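Local structure of alpha-1,3-glucanase (Streptomyces thermodiastaticus, 7C7D) at residues F502-S506 with Q533-P537; G511-V517 with A536-T541. The protein probably hydrolyses alpha-1,3-glucan as an endo-acting glycosidase of family GH87, the crystallised part being its thermostable catalytic unit. One frame throughout, in Å; residues are numbered along the deposited sequence.

Contact 1 (502-506 with 533-537) and contact 2 (511-517 with 536-541) have centres about 8 Å apart and join the same two successive coils of a parallel beta-helix near its C-terminal end. The chain runs through strand 502-505, the loop 506-513 and strands 514-515 and 517-527 before it comes round to strand 530-534, the turn at 535-537 and strand 538-550. Contact 1 pairs the coils on one wall, contact 2 through the following turn and round the corner at Asn516. They share Ala536, whose methyl touches both partner segments. Within the loop Ser506 OG reaches His512 N in a probable hydrogen bond, and Phe504 packs on Val517 from wall to wall.

Contact 1 (F502-S506 with Q533-P537)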
ATOM      1  N   PHE A 502      10.406   3.660  17.206  1.00 10.59           N
ATOM      2  CA  PHE A 502      10.889   4.868  16.544  1.00 10.23           C
ATOM      3  C   PHE A 502      12.371   4.711  16.235  1.00 11.44           C
ATOM      4  O   PHE A 502      13.146   4.315  17.112  1.00 13.50           O
ATOM      5  CB  PHE A 502      10.707   6.095  17.444  1.00 11.31           C
ATOM      6  CG  PHE A 502       9.276   6.402  17.790  1.00 11.68           C
ATOM      7  CD1 PHE A 502       8.454   7.061  16.888  1.00 11.89           C
ATOM      8  CD2 PHE A 502       8.757   6.051  19.030  1.00 12.06           C
ATOM      9  CE1 PHE A 502       7.142   7.352  17.204  1.00 12.88           C
ATOM     10  CE2 PHE A 502       7.438   6.343  19.355  1.00 12.90           C
ATOM     11  CZ  PHE A 502       6.630   6.989  18.433  1.00 13.36           C
ATOM     12  N   GLU A 503      12.769   5.040  15.005  1.00 10.69           N
ATOM     13  CA  GLU A 503      14.164   4.977  14.597  1.00 11.35           C
ATOM     14  C   GLU A 503      14.596   6.323  14.039  1.00 11.32           C
ATOM     15  O   GLU A 503      13.888   6.921  13.223  1.00 12.37           O
ATOM     16  CB  GLU A 503      14.367   3.895  13.533  1.00 12.30           C
ATOM     17  CG  GLU A 503      15.787   3.853  12.993  1.00 13.89           C
ATOM     18  CD  GLU A 503      15.966   2.934  11.803  1.00 16.81           C
ATOM     19  OE1 GLU A 503      14.963   2.454  11.228  1.00 16.89           O
ATOM     20  OE2 GLU A 503      17.138   2.703  11.435  1.00 20.11           O
ATOM     21  N   PHE A 504      15.751   6.799  14.490  1.00 10.89           N
ATOM     22  CA  PHE A 504      16.351   8.028  13.991  1.00 11.77           C
ATOM     23  C   PHE A 504      17.731   7.659  13.478  1.00 12.00           C
ATOM     24  O   PHE A 504      18.557   7.135  14.229  1.00 13.06           O
ATOM     25  CB  PHE A 504      16.387   9.078  15.103  1.00 12.74           C
ATOM     26  CG  PHE A 504      15.043   9.284  15.727  1.00 13.24           C
ATOM     27  CD1 PHE A 504      14.040   9.915  15.021  1.00 13.73           C
ATOM     28  CD2 PHE A 504      14.744   8.754  16.968  1.00 16.22           C
ATOM     29  CE1 PHE A 504      12.777  10.069  15.561  1.00 14.42           C
ATOM     30  CE2 PHE A 504      13.485   8.898  17.514  1.00 17.07           C
ATOM     31  CZ  PHE A 504      12.500   9.568  16.813  1.00 15.89           C
ATOM     32  N   VAL A 505      17.961   7.863  12.185  1.00 11.08           N
ATOM     33  CA  VAL A 505      19.129   7.281  11.544  1.00 11.65           C
ATOM     34  C   VAL A 505      19.583   8.214  10.433  1.00 11.40           C
ATOM     35  O   VAL A 505      18.791   8.972   9.869  1.00 12.36           O
ATOM     36  CB  VAL A 505      18.801   5.856  11.028  1.00 12.94           C
ATOM     37  CG1 VAL A 505      17.751   5.897   9.923  1.00 14.50           C
ATOM     38  CG2 VAL A 505      20.052   5.123  10.564  1.00 14.80           C
ATOM     39  N   SER A 506      20.872   8.161  10.123  1.00 12.51           N
ATOM     40  CA  SER A 506      21.405   8.737   8.895  1.00 12.76           C
ATOM     41  C   SER A 506      21.860   7.526   8.088  1.00 13.08           C
ATOM     42  O   SER A 506      22.976   7.029   8.252  1.00 13.86           O
ATOM     43  CB  SER A 506      22.523   9.711   9.204  1.00 13.51           C
ATOM     44  OG  SER A 506      22.852  10.489   8.068  1.00 14.43           O
ATOM     45  N   GLN A 533      15.349   3.862  18.737  1.00 11.91           N
ATOM     46  CA  GLN A 533      16.607   3.389  18.171  1.00 12.15           C
ATOM     47  C   GLN A 533      17.271   4.613  17.541  1.00 12.31           C
ATOM     48  O   GLN A 533      16.903   5.025  16.439  1.00 12.80           O
ATOM     49  CB  GLN A 533      16.320   2.301  17.144  1.00 13.76           C
ATOM     50  CG  GLN A 533      17.544   1.689  16.486  1.00 15.20           C
ATOM     51  CD  GLN A 533      17.172   0.610  15.489  1.00 15.32           C
ATOM     52  OE1 GLN A 533      16.412  -0.311  15.805  1.00 17.06           O
ATOM     53  NE2 GLN A 533      17.701   0.714  14.279  1.00 16.60           N
ATOM     54  N   ALA A 534      18.209   5.222  18.267  1.00 12.00           N
ATOM     55  CA  ALA A 534      18.833   6.483  17.875  1.00 12.60           C
ATOM     56  C   ALA A 534      20.249   6.213  17.381  1.00 13.02           C
ATOM     57  O   ALA A 534      21.137   5.861  18.166  1.00 15.26           O
ATOM     58  CB  ALA A 534      18.846   7.473  19.036  1.00 14.78           C
ATOM     59  N   GLU A 535      20.459   6.397  16.080  1.00 12.93           N
ATOM     60  CA  GLU A 535      21.734   6.103  15.452  1.00 14.58           C
ATOM     61  C   GLU A 535      22.302   7.267  14.657  1.00 14.25           C
ATOM     62  O   GLU A 535      23.391   7.135  14.092  1.00 15.16           O
ATOM     63  CB  GLU A 535      21.602   4.879  14.545  1.00 18.74           C
ATOM     64  CG  GLU A 535      21.216   3.648  15.311  1.00 23.91           C
ATOM     65  CD  GLU A 535      21.105   2.450  14.418  1.00 29.82           C
ATOM     66  OE1 GLU A 535      20.021   2.254  13.839  1.00 31.48           O
ATOM     67  OE2 GLU A 535      22.110   1.724  14.276  1.00 34.20           O
ATOM     68  N   ALA A 536      21.601   8.363  14.570  1.00 14.89           N
ATOM     69  CA  ALA A 536      22.114   9.572  13.956  1.00 15.81           C
ATOM     70  C   ALA A 536      22.509  10.566  15.034  1.00 13.39           C
ATOM     71  O   ALA A 536      21.949  10.547  16.131  1.00 14.05           O
ATOM     72  CB  ALA A 536      21.030  10.227  13.101  1.00 16.34           C
ATOM     73  N   PRO A 537      23.465  11.449  14.766  1.00 13.06           N
ATOM     74  CA  PRO A 537      23.649  12.613  15.639  1.00 14.05           C
ATOM     75  C   PRO A 537      22.446  13.535  15.516  1.00 13.71           C
ATOM     76  O   PRO A 537      21.672  13.463  14.560  1.00 14.62           O
ATOM     77  CB  PRO A 537      24.911  13.276  15.081  1.00 15.36           C
ATOM     78  CG  PRO A 537      24.921  12.877  13.628  1.00 17.43           C
ATOM     79  CD  PRO A 537      24.328  11.500  13.569  1.00 15.54           C
TER
HETATM   80  O   HOH W   1      19.386   9.465  16.392  1.00 27.92           O
HETATM   81  O   HOH W   2      23.071   6.912  11.365  1.00 15.47           O
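Gln533 lies beside Glu503 on adjacent parallel strands, the two side chains running alongside each other in the same direction with amide and carboxylate planes turned 50° apart. Gln533 CG stands anti to the backbone N (chi1 -179°) and the chain is extended beyond, which carries NE2 to 3.5 Å from Glu503 OE2. NE2 donates to Glu535 OE1, 2.8 Å away and from above the carboxylate plane, and also to Pro470 O, while Ser500 OG bonds to OE1 of the amide. Glu503 OE2 and Glu535 OE1 are 3.8 Å apart, and the amide beside them probably eases the repulsion of the two carboxylates. Glu503 directs its other oxygen, OE1, to Gly472 N in the preceding coil. With an alanine in place of Glu503, Gly472 N would probably lose its acceptor and a gap would open beside the Gln533 amide.

Phe504 joins through its backbone, its ring lying on the other face of the sheet against Val476, Val514 and Val517. Phe504 N donates to Gln533 O at 2.9 Å, a nearly straight bond (168°), and Gln533 N reaches Phe502 O at 2.8 Å. Three donors converge on Phe504 O: Glu535 N at 2.8 Å, Ala536 N in a weak bond, and a water that also donates to Ala536 O. Here segment 533-537 leaves the strand and bends in, and the methyl of Ala536 comes to rest 3.6 Å from Ser506 N. A second water accepts from Ser506 N and lies 2.8 Å from Glu535 O, between the two segments. Parallel strands of successive coils paired in register, here with Glu503 and Gln533 on one face and Phe504 and Ala534 on the other, are characteristic of the right-handed parallel beta-helix, as in pectate lyase-like proteins.

Contact 2 (G511-V517 with A536-T541); sequences GHAVKNV and APGEAT
Val517 O is gripped by Thr541 N at 3.1 Å and by a water at 2.9 Å, which in turn donates to Glu539 OE2. This carboxylate lies at a corner of the parallel beta-helix, where one coil turns at Asn516 while strand 538-541 of the next runs on beside it. Glu539 has its CG wedged between the backbone N and the carbonyl carbon (chi1 54°), and a bend at chi2 (82°) brings the carboxylate back over segment 511-517. OE1 accepts a hydrogen bond from Asn516 N, 2.9 Å away and above the carboxylate plane, in an almost straight line (173°), apparently standing in for a backbone acceptor at the corner. A further water donates to Asn516 OD1 and, weakly, to the same OE1.

Ahead of the corner the backbones pair directly: Val514 N donates to Pro537 O and Glu539 N to Val514 O, both at 2.9 Å. Gly538 sits between these two bonds, and any side chain there would run into Val514 O. On the inner side Val514 CG2 presses on the methyl of Ala536 at 3.6 Å. At the far end, CG of the Pro537 ring rests 3.3 Å from Gly511 O.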
ATOM      1  N   GLY A 511      26.350  10.620   8.578  1.00 15.94           N
ATOM      2  CA  GLY A 511      26.375  11.379   9.816  1.00 16.42           C
ATOM      3  C   GLY A 511      25.651  12.706   9.791  1.00 16.58           C
ATOM      4  O   GLY A 511      26.015  13.608  10.550  1.00 17.87           O
ATOM      5  N   HIS A 512      24.621  12.851   8.961  1.00 15.56           N
ATOM      6  CA  HIS A 512      23.830  14.073   8.975  1.00 15.07           C
ATOM      7  C   HIS A 512      22.869  14.058  10.157  1.00 14.22           C
ATOM      8  O   HIS A 512      22.332  13.012  10.538  1.00 14.16           O
ATOM      9  CB  HIS A 512      23.021  14.202   7.686  1.00 15.19           C
ATOM     10  CG  HIS A 512      23.852  14.147   6.445  1.00 16.47           C
ATOM     11  ND1 HIS A 512      24.804  15.098   6.143  1.00 18.35           N
ATOM     12  CD2 HIS A 512      23.874  13.253   5.429  1.00 16.49           C
ATOM     13  CE1 HIS A 512      25.380  14.789   4.995  1.00 18.30           C
ATOM     14  NE2 HIS A 512      24.833  13.677   4.540  1.00 17.61           N
ATOM     15  N   ALA A 513      22.620  15.238  10.722  1.00 14.48           N
ATOM     16  CA  ALA A 513      21.818  15.324  11.937  1.00 14.00           C
ATOM     17  C   ALA A 513      20.344  15.024  11.678  1.00 12.90           C
ATOM     18  O   ALA A 513      19.748  15.498  10.703  1.00 13.81           O
ATOM     19  CB  ALA A 513      21.941  16.715  12.555  1.00 16.26           C
ATOM     20  N   VAL A 514      19.759  14.231  12.570  1.00 13.08           N
ATOM     21  CA  VAL A 514      18.315  14.174  12.738  1.00 13.00           C
ATOM     22  C   VAL A 514      18.002  15.148  13.865  1.00 13.26           C
ATOM     23  O   VAL A 514      18.426  14.949  15.006  1.00 14.86           O
ATOM     24  CB  VAL A 514      17.832  12.756  13.065  1.00 13.61           C
ATOM     25  CG1 VAL A 514      16.363  12.787  13.473  1.00 14.99           C
ATOM     26  CG2 VAL A 514      18.035  11.840  11.870  1.00 14.66           C
ATOM     27  N   LYS A 515      17.285  16.217  13.535  1.00 13.37           N
ATOM     28  CA  LYS A 515      17.016  17.294  14.476  1.00 13.61           C
ATOM     29  C   LYS A 515      15.660  17.878  14.122  1.00 13.25           C
ATOM     30  O   LYS A 515      15.067  17.532  13.098  1.00 13.38           O
ATOM     31  CB  LYS A 515      18.107  18.366  14.392  1.00 15.76           C
ATOM     32  CG  LYS A 515      18.382  18.829  12.967  1.00 16.44           C
ATOM     33  CD  LYS A 515      19.332  20.015  12.929  1.00 18.72           C
ATOM     34  CE  LYS A 515      19.569  20.475  11.496  1.00 21.82           C
ATOM     35  NZ  LYS A 515      20.214  21.815  11.437  1.00 25.89           N
ATOM     36  N   ASN A 516      15.166  18.770  14.986  1.00 13.36           N
ATOM     37  CA  ASN A 516      13.860  19.406  14.793  1.00 14.00           C
ATOM     38  C   ASN A 516      12.727  18.391  14.837  1.00 12.52           C
ATOM     39  O   ASN A 516      11.658  18.613  14.259  1.00 14.00           O
ATOM     40  CB  ASN A 516      13.781  20.240  13.510  1.00 15.24           C
ATOM     41  CG  ASN A 516      14.958  21.178  13.353  1.00 17.25           C
ATOM     42  OD1 ASN A 516      15.308  21.906  14.280  1.00 19.04           O
ATOM     43  ND2 ASN A 516      15.570  21.174  12.173  1.00 19.86           N
ATOM     44  N   VAL A 517      12.945  17.282  15.539  1.00 12.09           N
ATOM     45  CA  VAL A 517      11.968  16.208  15.642  1.00 12.16           C
ATOM     46  C   VAL A 517      11.313  16.264  17.012  1.00 11.37           C
ATOM     47  O   VAL A 517      12.003  16.332  18.037  1.00 12.46           O
ATOM     48  CB  VAL A 517      12.632  14.836  15.435  1.00 13.71           C
ATOM     49  CG1 VAL A 517      11.649  13.694  15.747  1.00 14.80           C
ATOM     50  CG2 VAL A 517      13.173  14.719  14.027  1.00 14.17           C
ATOM     51  N   ALA A 536      21.601   8.363  14.570  1.00 14.89           N
ATOM     52  CA  ALA A 536      22.114   9.572  13.956  1.00 15.81           C
ATOM     53  C   ALA A 536      22.509  10.566  15.034  1.00 13.39           C
ATOM     54  O   ALA A 536      21.949  10.547  16.131  1.00 14.05           O
ATOM     55  CB  ALA A 536      21.030  10.227  13.101  1.00 16.34           C
ATOM     56  N   PRO A 537      23.465  11.449  14.766  1.00 13.06           N
ATOM     57  CA  PRO A 537      23.649  12.613  15.639  1.00 14.05           C
ATOM     58  C   PRO A 537      22.446  13.535  15.516  1.00 13.71           C
ATOM     59  O   PRO A 537      21.672  13.463  14.560  1.00 14.62           O
ATOM     60  CB  PRO A 537      24.911  13.276  15.081  1.00 15.36           C
ATOM     61  CG  PRO A 537      24.921  12.877  13.628  1.00 17.43           C
ATOM     62  CD  PRO A 537      24.328  11.500  13.569  1.00 15.54           C
ATOM     63  N   GLY A 538      22.289  14.410  16.509  1.00 14.11           N
ATOM     64  CA  GLY A 538      21.218  15.389  16.463  1.00 14.82           C
ATOM     65  C   GLY A 538      20.482  15.521  17.782  1.00 14.34           C
ATOM     66  O   GLY A 538      21.098  15.447  18.849  1.00 15.24           O
ATOM     67  N   GLU A 539      19.168  15.722  17.724  1.00 14.61           N
ATOM     68  CA  GLU A 539      18.372  15.894  18.931  1.00 14.14           C
ATOM     69  C   GLU A 539      16.906  15.663  18.601  1.00 14.18           C
ATOM     70  O   GLU A 539      16.456  15.908  17.478  1.00 15.21           O
ATOM     71  CB  GLU A 539      18.562  17.287  19.557  1.00 16.20           C
ATOM     72  CG  GLU A 539      18.325  18.471  18.612  1.00 19.75           C
ATOM     73  CD  GLU A 539      16.853  18.837  18.438  1.00 21.60           C
ATOM     74  OE1 GLU A 539      16.516  19.491  17.416  1.00 20.70           O
ATOM     75  OE2 GLU A 539      16.032  18.471  19.318  1.00 22.14           O
ATOM     76  N   ALA A 540      16.164  15.213  19.606  1.00 14.95           N
ATOM     77  CA  ALA A 540      14.722  15.087  19.486  1.00 15.16           C
ATOM     78  C   ALA A 540      14.105  15.212  20.865  1.00 14.68           C
ATOM     79  O   ALA A 540      14.747  14.915  21.875  1.00 15.87           O
ATOM     80  CB  ALA A 540      14.318  13.748  18.868  1.00 15.78           C
ATOM     81  N   THR A 541      12.853  15.645  20.893  1.00 13.20           N
ATOM     82  CA  THR A 541      12.094  15.762  22.127  1.00 13.04           C
ATOM     83  C   THR A 541      10.968  14.742  22.122  1.00 11.82           C
ATOM     84  O   THR A 541      10.268  14.584  21.116  1.00 12.44           O
ATOM     85  CB  THR A 541      11.508  17.168  22.252  1.00 15.66           C
ATOM     86  OG1 THR A 541      12.581  18.114  22.272  1.00 19.27           O
ATOM     87  CG2 THR A 541      10.682  17.311  23.531  1.00 16.95           C
TER
HETATM   88  O   HOH W   3      14.830  22.306  17.050  1.00 31.29           O
HETATM   89  O   HOH W   4      13.325  18.724  18.847  1.00 32.89           O